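Local coordinates for protein triphenylmethane reductase (Citrobacter sp., PDB 2VRB) that binds NADP(H) and probably uses it to reduce triphenylmethane dyes, as a Rossmann-fold member of the SDR family, at residues 2-7 / 30-35; 112-117 / 257-262. All coordinates share one frame; numbering follows the deposited sequence.

Interaction 1: residues 2-7 / 30-35; sequences SIAVTG and IAIVRN. With NAP (NADP nicotinamide-adenine-dinucleotide phosphate), chain B.
Strands 3-5 and 30-33 run side by side with their N-to-C directions 26° apart, and backbone bonds from I30 N to I3 O (2.9 Å), V5 N to I30 O and I32 N to V5 O set a parallel register of A4 with I30 and V5 with A31. With helix 11-21 between them they form the first beta-alpha-beta unit of the Rossmann fold. A4 and I30 share one sheet face, and the end of I32 reaches A4 there. A4 CB lies 4.0 Å from I30 CB and is pressed by I32 CD1 at 3.4 Å, closer than carbons usually pack. I32 holds CG1 beside its own backbone N (chi1 -65°), which carries CD1 back over the alanine. On the other face V5 touches L20 and A31 touches I17 of helix 11-21. At G7 a water joins the two segments, accepting from G7 N and donating to I32 O, both at 3.1 Å. T6 OG1 is engaged outside the pair, by I73 N and Y54 OH. The strand ends open onto NADP: its O3B gives a weak bond to G7 O (3.5 Å), while the adenine places N7A 3.3 Å above the centre of the R34 guanidinium. The 2'-phosphate phosphorus lies at the edge of that group, in its plane, and R34 NH2 donates to phosphate oxygen O2X over 2.8 Å at 159°.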
ATOM      1  N   SER A   2      27.902  -2.772  -4.248  1.00 34.10           N
ATOM      2  CA  SER A   2      27.473  -1.338  -4.307  1.00 34.52           C
ATOM      3  C   SER A   2      26.217  -1.087  -3.492  1.00 34.17           C
ATOM      4  O   SER A   2      25.141  -1.553  -3.857  1.00 34.05           O
ATOM      5  CB  SER A   2      27.193  -0.904  -5.743  1.00 35.40           C
ATOM      6  OG  SER A   2      26.506   0.345  -5.741  1.00 37.33           O
ATOM      7  N   ILE A   3      26.356  -0.315  -2.424  1.00 33.46           N
ATOM      8  CA  ILE A   3      25.266  -0.098  -1.465  1.00 33.83           C
ATOM      9  C   ILE A   3      24.879   1.389  -1.428  1.00 34.13           C
ATOM     10  O   ILE A   3      25.711   2.245  -1.108  1.00 34.65           O
ATOM     11  CB  ILE A   3      25.651  -0.612  -0.052  1.00 33.31           C
ATOM     12  CG1 ILE A   3      25.926  -2.116  -0.093  1.00 33.48           C
ATOM     13  CG2 ILE A   3      24.503  -0.349   0.942  1.00 33.68           C
ATOM     14  CD1 ILE A   3      26.992  -2.607   0.873  1.00 35.50           C
ATOM     15  N   ALA A   4      23.626   1.689  -1.772  1.00 33.37           N
ATOM     16  CA  ALA A   4      23.136   3.062  -1.778  1.00 32.61           C
ATOM     17  C   ALA A   4      22.163   3.289  -0.641  1.00 32.21           C
ATOM     18  O   ALA A   4      21.403   2.410  -0.305  1.00 32.02           O
ATOM     19  CB  ALA A   4      22.487   3.392  -3.096  1.00 31.42           C
ATOM     20  N   VAL A   5      22.164   4.501  -0.092  1.00 31.78           N
ATOM     21  CA  VAL A   5      21.428   4.811   1.101  1.00 31.39           C
ATOM     22  C   VAL A   5      20.744   6.131   0.817  1.00 31.62           C
ATOM     23  O   VAL A   5      21.420   7.111   0.570  1.00 32.30           O
ATOM     24  CB  VAL A   5      22.424   5.005   2.280  1.00 31.10           C
ATOM     25  CG1 VAL A   5      21.684   5.520   3.532  1.00 30.42           C
ATOM     26  CG2 VAL A   5      23.121   3.703   2.580  1.00 30.81           C
ATOM     27  N   THR A   6      19.427   6.179   0.829  1.00 31.35           N
ATOM     28  CA  THR A   6      18.727   7.450   0.637  1.00 31.52           C
ATOM     29  C   THR A   6      18.641   8.143   1.984  1.00 32.94           C
ATOM     30  O   THR A   6      18.957   7.527   3.009  1.00 33.36           O
ATOM     31  CB  THR A   6      17.333   7.248   0.058  1.00 31.10           C
ATOM     32  OG1 THR A   6      16.493   6.640   1.042  1.00 32.82           O
ATOM     33  CG2 THR A   6      17.384   6.383  -1.208  1.00 30.27           C
ATOM     34  N   GLY A   7      18.225   9.410   2.022  1.00 33.33           N
ATOM     35  CA  GLY A   7      18.163  10.077   3.324  1.00 34.09           C
ATOM     36  C   GLY A   7      19.512  10.146   4.017  1.00 34.95           C
ATOM     37  O   GLY A   7      19.605  10.265   5.266  1.00 35.77           O
ATOM     38  N   ILE A  30      27.160   4.614  -1.806  1.00 32.82           N
ATOM     39  CA  ILE A  30      26.645   5.756  -2.517  1.00 31.45           C
ATOM     40  C   ILE A  30      25.656   6.446  -1.584  1.00 32.48           C
ATOM     41  O   ILE A  30      24.739   5.799  -1.057  1.00 32.90           O
ATOM     42  CB  ILE A  30      25.946   5.312  -3.837  1.00 31.65           C
ATOM     43  CG1 ILE A  30      26.949   4.629  -4.787  1.00 29.95           C
ATOM     44  CG2 ILE A  30      25.286   6.489  -4.558  1.00 29.35           C
ATOM     45  CD1 ILE A  30      26.280   3.730  -5.797  1.00 29.67           C
ATOM     46  N   ALA A  31      25.868   7.734  -1.328  1.00 32.16           N
ATOM     47  CA  ALA A  31      24.921   8.534  -0.577  1.00 32.22           C
ATOM     48  C   ALA A  31      23.982   9.202  -1.549  1.00 32.42           C
ATOM     49  O   ALA A  31      24.423   9.927  -2.422  1.00 31.54           O
ATOM     50  CB  ALA A  31      25.642   9.590   0.298  1.00 32.12           C
ATOM     51  N   ILE A  32      22.678   8.956  -1.400  1.00 32.60           N
ATOM     52  CA  ILE A  32      21.700   9.604  -2.269  1.00 33.49           C
ATOM     53  C   ILE A  32      20.982  10.611  -1.430  1.00 34.17           C
ATOM     54  O   ILE A  32      20.488  10.323  -0.339  1.00 34.77           O
ATOM     55  CB  ILE A  32      20.720   8.604  -2.917  1.00 34.61           C
ATOM     56  CG1 ILE A  32      21.496   7.673  -3.862  1.00 34.08           C
ATOM     57  CG2 ILE A  32      19.594   9.340  -3.658  1.00 34.12           C
ATOM     58  CD1 ILE A  32      20.876   6.302  -3.994  1.00 33.96           C
ATOM     59  N   VAL A  33      20.899  11.808  -1.947  1.00 33.93           N
ATOM     60  CA  VAL A  33      20.737  12.940  -1.099  1.00 35.94           C
ATOM     61  C   VAL A  33      19.966  13.998  -1.892  1.00 36.65           C
ATOM     62  O   VAL A  33      20.118  14.104  -3.119  1.00 35.12           O
ATOM     63  CB  VAL A  33      22.197  13.422  -0.704  1.00 35.27           C
ATOM     64  CG1 VAL A  33      22.413  14.888  -0.874  1.00 37.94           C
ATOM     65  CG2 VAL A  33      22.619  12.910   0.624  1.00 35.98           C
ATOM     66  N   ARG A  34      19.147  14.775  -1.191  1.00 37.31           N
ATOM     67  CA  ARG A  34      18.408  15.853  -1.821  1.00 39.64           C
ATOM     68  C   ARG A  34      19.319  17.080  -2.046  1.00 40.03           C
ATOM     69  O   ARG A  34      19.349  17.652  -3.146  1.00 40.87           O
ATOM     70  CB  ARG A  34      17.167  16.188  -0.963  1.00 40.86           C
ATOM     71  CG  ARG A  34      16.466  17.493  -1.350  1.00 43.73           C
ATOM     72  CD  ARG A  34      15.084  17.563  -0.752  1.00 46.60           C
ATOM     73  NE  ARG A  34      15.103  17.625   0.704  1.00 53.19           N
ATOM     74  CZ  ARG A  34      14.087  18.079   1.432  1.00 54.94           C
ATOM     75  NH1 ARG A  34      12.993  18.519   0.816  1.00 56.99           N
ATOM     76  NH2 ARG A  34      14.156  18.090   2.762  1.00 54.66           N
ATOM     77  N   ASN A  35      20.086  17.446  -1.021  1.00 39.62           N
ATOM     78  CA  ASN A  35      20.942  18.619  -1.036  1.00 39.73           C
ATOM     79  C   ASN A  35      22.411  18.190  -1.056  1.00 39.30           C
ATOM     80  O   ASN A  35      22.975  17.729  -0.057  1.00 38.86           O
ATOM     81  CB  ASN A  35      20.599  19.535   0.163  1.00 39.97           C
ATOM     82  CG  ASN A  35      21.512  20.765   0.288  1.00 43.03           C
ATOM     83  OD1 ASN A  35      22.478  20.953  -0.466  1.00 45.29           O
ATOM     84  ND2 ASN A  35      21.205  21.611   1.268  1.00 44.73           N
TER
HETATM   85  PA  NAP B1286      15.508  12.989   9.468  1.00 48.63           P
HETATM   86  O1A NAP B1286      14.431  14.025   9.385  1.00 49.42           O
HETATM   87  O2A NAP B1286      16.766  13.293  10.217  1.00 45.08           O
HETATM   88  O5B NAP B1286      15.888  12.609   7.951  1.00 52.44           O
HETATM   89  C5B NAP B1286      14.992  12.689   6.861  1.00 53.84           C
HETATM   90  C4B NAP B1286      15.870  12.565   5.611  1.00 54.15           C
HETATM   91  O4B NAP B1286      15.067  12.457   4.454  1.00 54.87           O
HETATM   92  C3B NAP B1286      16.774  13.796   5.431  1.00 54.07           C
HETATM   93  O3B NAP B1286      18.038  13.347   4.993  1.00 55.85           O
HETATM   94  C2B NAP B1286      16.111  14.598   4.338  1.00 55.54           C
HETATM   95  O2B NAP B1286      16.986  15.350   3.518  1.00 59.81           O
HETATM   96  C1B NAP B1286      15.500  13.457   3.538  1.00 52.01           C
HETATM   97  N9A NAP B1286      14.464  14.009   2.663  1.00 49.19           N
HETATM   98  C8A NAP B1286      13.424  14.835   2.962  1.00 47.83           C
HETATM   99  N7A NAP B1286      12.753  15.093   1.811  1.00 47.62           N
HETATM  100  C5A NAP B1286      13.382  14.450   0.791  1.00 47.79           C
HETATM  101  C6A NAP B1286      13.147  14.383  -0.587  1.00 46.65           C
HETATM  102  N6A NAP B1286      12.119  15.030  -1.155  1.00 43.23           N
HETATM  103  N1A NAP B1286      14.008  13.610  -1.344  1.00 46.77           N
HETATM  104  C2A NAP B1286      15.088  12.943  -0.800  1.00 46.88           C
HETATM  105  N3A NAP B1286      15.313  13.025   0.556  1.00 47.03           N
HETATM  106  C4A NAP B1286      14.462  13.762   1.322  1.00 48.11           C
HETATM  107  O3  NAP B1286      14.899  11.597  10.017  1.00 48.09           O
HETATM  108  PN  NAP B1286      15.659  10.344  10.681  1.00 51.00           P
HETATM  109  O1N NAP B1286      16.922  10.013   9.989  1.00 49.98           O
HETATM  110  O2N NAP B1286      15.739  10.643  12.161  1.00 52.66           O
HETATM  111  O5D NAP B1286      14.617   9.118  10.365  1.00 48.19           O
HETATM  112  C5D NAP B1286      14.563   8.583   9.054  1.00 51.50           C
HETATM  113  C4D NAP B1286      13.142   8.384   8.505  1.00 52.32           C
HETATM  114  O4D NAP B1286      12.413   7.594   9.419  1.00 53.93           O
HETATM  115  C3D NAP B1286      12.349   9.675   8.323  1.00 53.86           C
HETATM  116  O3D NAP B1286      12.382  10.115   6.979  1.00 53.30           O
HETATM  117  C2D NAP B1286      10.944   9.341   8.805  1.00 54.22           C
HETATM  118  O2D NAP B1286      10.051   8.895   7.793  1.00 59.46           O
HETATM  119  C1D NAP B1286      11.142   8.147   9.715  1.00 53.48           C
HETATM  120  N1N NAP B1286      11.035   8.529  11.143  1.00 51.97           N
HETATM  121  C2N NAP B1286      10.949   7.553  12.041  1.00 52.72           C
HETATM  122  C3N NAP B1286      10.802   7.735  13.395  1.00 50.65           C
HETATM  123  C7N NAP B1286      10.703   6.681  14.349  1.00 50.13           C
HETATM  124  O7N NAP B1286      10.538   7.139  15.702  1.00 51.07           O
HETATM  125  N7N NAP B1286      10.742   5.388  13.908  1.00 45.51           N
HETATM  126  C4N NAP B1286      10.750   9.102  13.822  1.00 52.90           C
HETATM  127  C5N NAP B1286      10.848  10.107  12.912  1.00 53.70           C
HETATM  128  C6N NAP B1286      10.984   9.781  11.548  1.00 53.04           C
HETATM  129  P2B NAP B1286      17.548  16.824   3.971  1.00 63.81           P
HETATM  130  O1X NAP B1286      18.608  16.628   5.049  1.00 61.67           O
HETATM  131  O2X NAP B1286      16.401  17.692   4.460  1.00 59.71           O
HETATM  132  O3X NAP B1286      18.198  17.442   2.740  1.00 64.35           O
HETATM  133  O   HOH W   1      17.498  11.065  -0.474  1.00 50.65           O

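Interaction 2: residues 112-117 / 257-262; sequences ESIIPL and KGEASK
The carboxylate of E259 takes two bonds from the loop at 112-117: S113 OG donates to OE2 at 2.6 Å and I114 N to OE1 at 3.0 Å, the latter with a 165° angle at hydrogen. They tie the loop between strand 101-107 and helix 117-131 to the one leading from helix 242-256 to helix 266-271. Each oxygen is met through its syn lone pair, a two-pronged grip that fixes the rotation of the carboxylate. The serine belongs to an ST turn, its OG also accepting from I115 N at 2.9 Å. OE2 also hydrogen-bonds to Y107 OH, and a water donates to E259 OE1 and E112 O. Over one face of the carboxylate, I115 CG1 comes to 3.4 Å from OE2. I114 CD1 meets K257 CD (3.8 Å), while the K257 ammonium group (NZ) forms a salt bridge with D253. Just before E259 in the chain, G258, with positive phi, is the C-prime residue of the Schellman motif that ends helix 242-256; a type I turn, 258-261, starts there, and G258 O accepts from both S261 N and S261 OG. Past this turn comes K262, whose chain bends at chi3 (-98°) and crosses E112 at about a right angle. Its NZ closes a salt bridge with E112 OE1 at 2.7 Å, arriving from above the carboxylate plane, 59° out of it.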
ATOM      1  N   GLU A 112      -1.303  -3.277  13.167  1.00 43.68           N
ATOM      2  CA  GLU A 112      -2.034  -3.064  14.439  1.00 44.64           C
ATOM      3  C   GLU A 112      -1.925  -1.624  14.896  1.00 44.65           C
ATOM      4  O   GLU A 112      -2.424  -1.265  15.993  1.00 43.69           O
ATOM      5  CB  GLU A 112      -1.463  -3.972  15.567  1.00 45.81           C
ATOM      6  CG  GLU A 112      -1.831  -5.479  15.422  1.00 49.26           C
ATOM      7  CD  GLU A 112      -0.927  -6.222  14.465  1.00 54.42           C
ATOM      8  OE1 GLU A 112       0.299  -5.965  14.446  1.00 58.03           O
ATOM      9  OE2 GLU A 112      -1.428  -7.093  13.724  1.00 56.40           O
ATOM     10  N   SER A 113      -1.292  -0.782  14.084  1.00 43.01           N
ATOM     11  CA  SER A 113      -1.140   0.611  14.490  1.00 43.41           C
ATOM     12  C   SER A 113      -2.429   1.402  14.329  1.00 44.54           C
ATOM     13  O   SER A 113      -3.276   1.074  13.473  1.00 43.66           O
ATOM     14  CB  SER A 113       0.020   1.266  13.757  1.00 42.29           C
ATOM     15  OG  SER A 113       0.076   2.662  14.010  1.00 41.30           O
ATOM     16  N   ILE A 114      -2.601   2.396  15.221  1.00 45.06           N
ATOM     17  CA  ILE A 114      -3.620   3.445  15.094  1.00 45.87           C
ATOM     18  C   ILE A 114      -3.033   4.811  14.714  1.00 45.80           C
ATOM     19  O   ILE A 114      -3.718   5.827  14.783  1.00 46.19           O
ATOM     20  CB  ILE A 114      -4.501   3.558  16.362  1.00 47.05           C
ATOM     21  CG1 ILE A 114      -3.714   4.121  17.574  1.00 46.43           C
ATOM     22  CG2 ILE A 114      -5.102   2.162  16.694  1.00 47.13           C
ATOM     23  CD1 ILE A 114      -4.627   4.658  18.702  1.00 47.20           C
ATOM     24  N   ILE A 115      -1.775   4.829  14.267  1.00 44.45           N
ATOM     25  CA  ILE A 115      -1.134   6.042  13.781  1.00 43.71           C
ATOM     26  C   ILE A 115      -1.197   6.077  12.228  1.00 43.17           C
ATOM     27  O   ILE A 115      -0.791   5.124  11.578  1.00 43.35           O
ATOM     28  CB  ILE A 115       0.343   6.033  14.253  1.00 43.43           C
ATOM     29  CG1 ILE A 115       0.415   6.107  15.775  1.00 44.55           C
ATOM     30  CG2 ILE A 115       1.182   7.153  13.617  1.00 45.43           C
ATOM     31  CD1 ILE A 115       0.020   7.450  16.346  1.00 47.33           C
ATOM     32  N   PRO A 116      -1.672   7.184  11.611  1.00 42.74           N
ATOM     33  CA  PRO A 116      -1.881   7.095  10.131  1.00 41.06           C
ATOM     34  C   PRO A 116      -0.594   6.873   9.335  1.00 39.84           C
ATOM     35  O   PRO A 116      -0.613   6.340   8.235  1.00 37.42           O
ATOM     36  CB  PRO A 116      -2.485   8.457   9.784  1.00 41.93           C
ATOM     37  CG  PRO A 116      -3.027   8.998  11.093  1.00 43.35           C
ATOM     38  CD  PRO A 116      -2.046   8.516  12.136  1.00 42.68           C
ATOM     39  N   LEU A 117       0.547   7.263   9.897  1.00 38.49           N
ATOM     40  CA  LEU A 117       1.782   7.000   9.216  1.00 37.65           C
ATOM     41  C   LEU A 117       2.004   5.487   9.004  1.00 36.79           C
ATOM     42  O   LEU A 117       2.762   5.102   8.107  1.00 35.89           O
ATOM     43  CB  LEU A 117       2.968   7.640   9.966  1.00 37.79           C
ATOM     44  CG  LEU A 117       4.371   7.469   9.403  1.00 40.56           C
ATOM     45  CD1 LEU A 117       4.543   7.944   7.925  1.00 38.61           C
ATOM     46  CD2 LEU A 117       5.388   8.157  10.331  1.00 42.34           C
ATOM     47  N   LYS A 257      -2.599   3.703  24.472  1.00 34.59           N
ATOM     48  CA  LYS A 257      -3.514   2.650  24.049  1.00 33.55           C
ATOM     49  C   LYS A 257      -2.775   1.385  23.576  1.00 35.05           C
ATOM     50  O   LYS A 257      -3.384   0.542  22.935  1.00 33.54           O
ATOM     51  CB  LYS A 257      -4.418   3.168  22.931  1.00 34.77           C
ATOM     52  CG  LYS A 257      -5.422   4.229  23.404  1.00 35.87           C
ATOM     53  CD  LYS A 257      -5.987   4.989  22.240  1.00 38.29           C
ATOM     54  CE  LYS A 257      -7.000   5.999  22.718  1.00 39.26           C
ATOM     55  NZ  LYS A 257      -7.150   7.031  21.645  1.00 43.98           N
ATOM     56  N   GLY A 258      -1.491   1.251  23.910  1.00 34.18           N
ATOM     57  CA  GLY A 258      -0.782  -0.001  23.683  1.00 35.23           C
ATOM     58  C   GLY A 258      -0.083  -0.082  22.332  1.00 35.84           C
ATOM     59  O   GLY A 258       0.404  -1.149  21.955  1.00 36.82           O
ATOM     60  N   GLU A 259      -0.016   1.044  21.625  1.00 35.92           N
ATOM     61  CA  GLU A 259       0.648   1.129  20.298  1.00 36.87           C
ATOM     62  C   GLU A 259       2.072   0.642  20.307  1.00 37.37           C
ATOM     63  O   GLU A 259       2.558   0.083  19.302  1.00 38.51           O
ATOM     64  CB  GLU A 259       0.700   2.565  19.824  1.00 37.55           C
ATOM     65  CG  GLU A 259       1.596   2.856  18.565  1.00 37.77           C
ATOM     66  CD  GLU A 259       0.835   2.715  17.249  1.00 41.75           C
ATOM     67  OE1 GLU A 259      -0.394   2.474  17.285  1.00 39.08           O
ATOM     68  OE2 GLU A 259       1.486   2.871  16.178  1.00 42.57           O
ATOM     69  N   ALA A 260       2.779   0.856  21.407  1.00 35.38           N
ATOM     70  CA  ALA A 260       4.192   0.479  21.372  1.00 34.04           C
ATOM     71  C   ALA A 260       4.501  -0.662  22.346  1.00 33.59           C
ATOM     72  O   ALA A 260       5.578  -0.714  22.893  1.00 32.15           O
ATOM     73  CB  ALA A 260       5.043   1.718  21.670  1.00 32.40           C
ATOM     74  N   SER A 261       3.552  -1.565  22.592  1.00 32.84           N
ATOM     75  CA  SER A 261       3.677  -2.433  23.767  1.00 33.04           C
ATOM     76  C   SER A 261       4.122  -3.843  23.372  1.00 34.42           C
ATOM     77  O   SER A 261       4.412  -4.679  24.247  1.00 33.17           O
ATOM     78  CB  SER A 261       2.350  -2.496  24.529  1.00 34.68           C
ATOM     79  OG  SER A 261       1.344  -3.103  23.707  1.00 37.56           O
ATOM     80  N   LYS A 262       4.198  -4.127  22.068  1.00 32.46           N
ATOM     81  CA  LYS A 262       4.546  -5.477  21.635  1.00 32.50           C
ATOM     82  C   LYS A 262       6.043  -5.578  21.383  1.00 31.74           C
ATOM     83  O   LYS A 262       6.632  -4.612  20.939  1.00 30.92           O
ATOM     84  CB  LYS A 262       3.841  -5.823  20.354  1.00 32.54           C
ATOM     85  CG  LYS A 262       2.333  -6.025  20.502  1.00 39.59           C
ATOM     86  CD  LYS A 262       1.823  -6.756  19.242  1.00 49.06           C
ATOM     87  CE  LYS A 262       1.220  -5.805  18.195  1.00 52.61           C
ATOM     88  NZ  LYS A 262       0.615  -6.586  17.009  1.00 50.67           N
TER
HETATM   89  O   HOH W   2      -2.018   0.319  18.309  1.00 38.71           O

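In the fold
Interaction 1 is buried and interaction 2 lies at the surface, on opposite sides of the chain's centre, with centres about 30 Å apart and nearest atoms about 14 Å apart. They share no secondary-structure element. The 2-7 / 30-35 pair joins neighbouring strands of the seven-stranded parallel sheet through main-chain bonds and aliphatic packing, with a charged contact to the phosphate at the NADP end. By contrast, 112-117 / 257-262 joins two loops 140 residues apart in sequence, largely through carboxylate, hydroxyl and ammonium groups. The cofactor relates them differently too: interaction 1 touches NADP directly, whereas the I115 side chain stays about 10 Å from it.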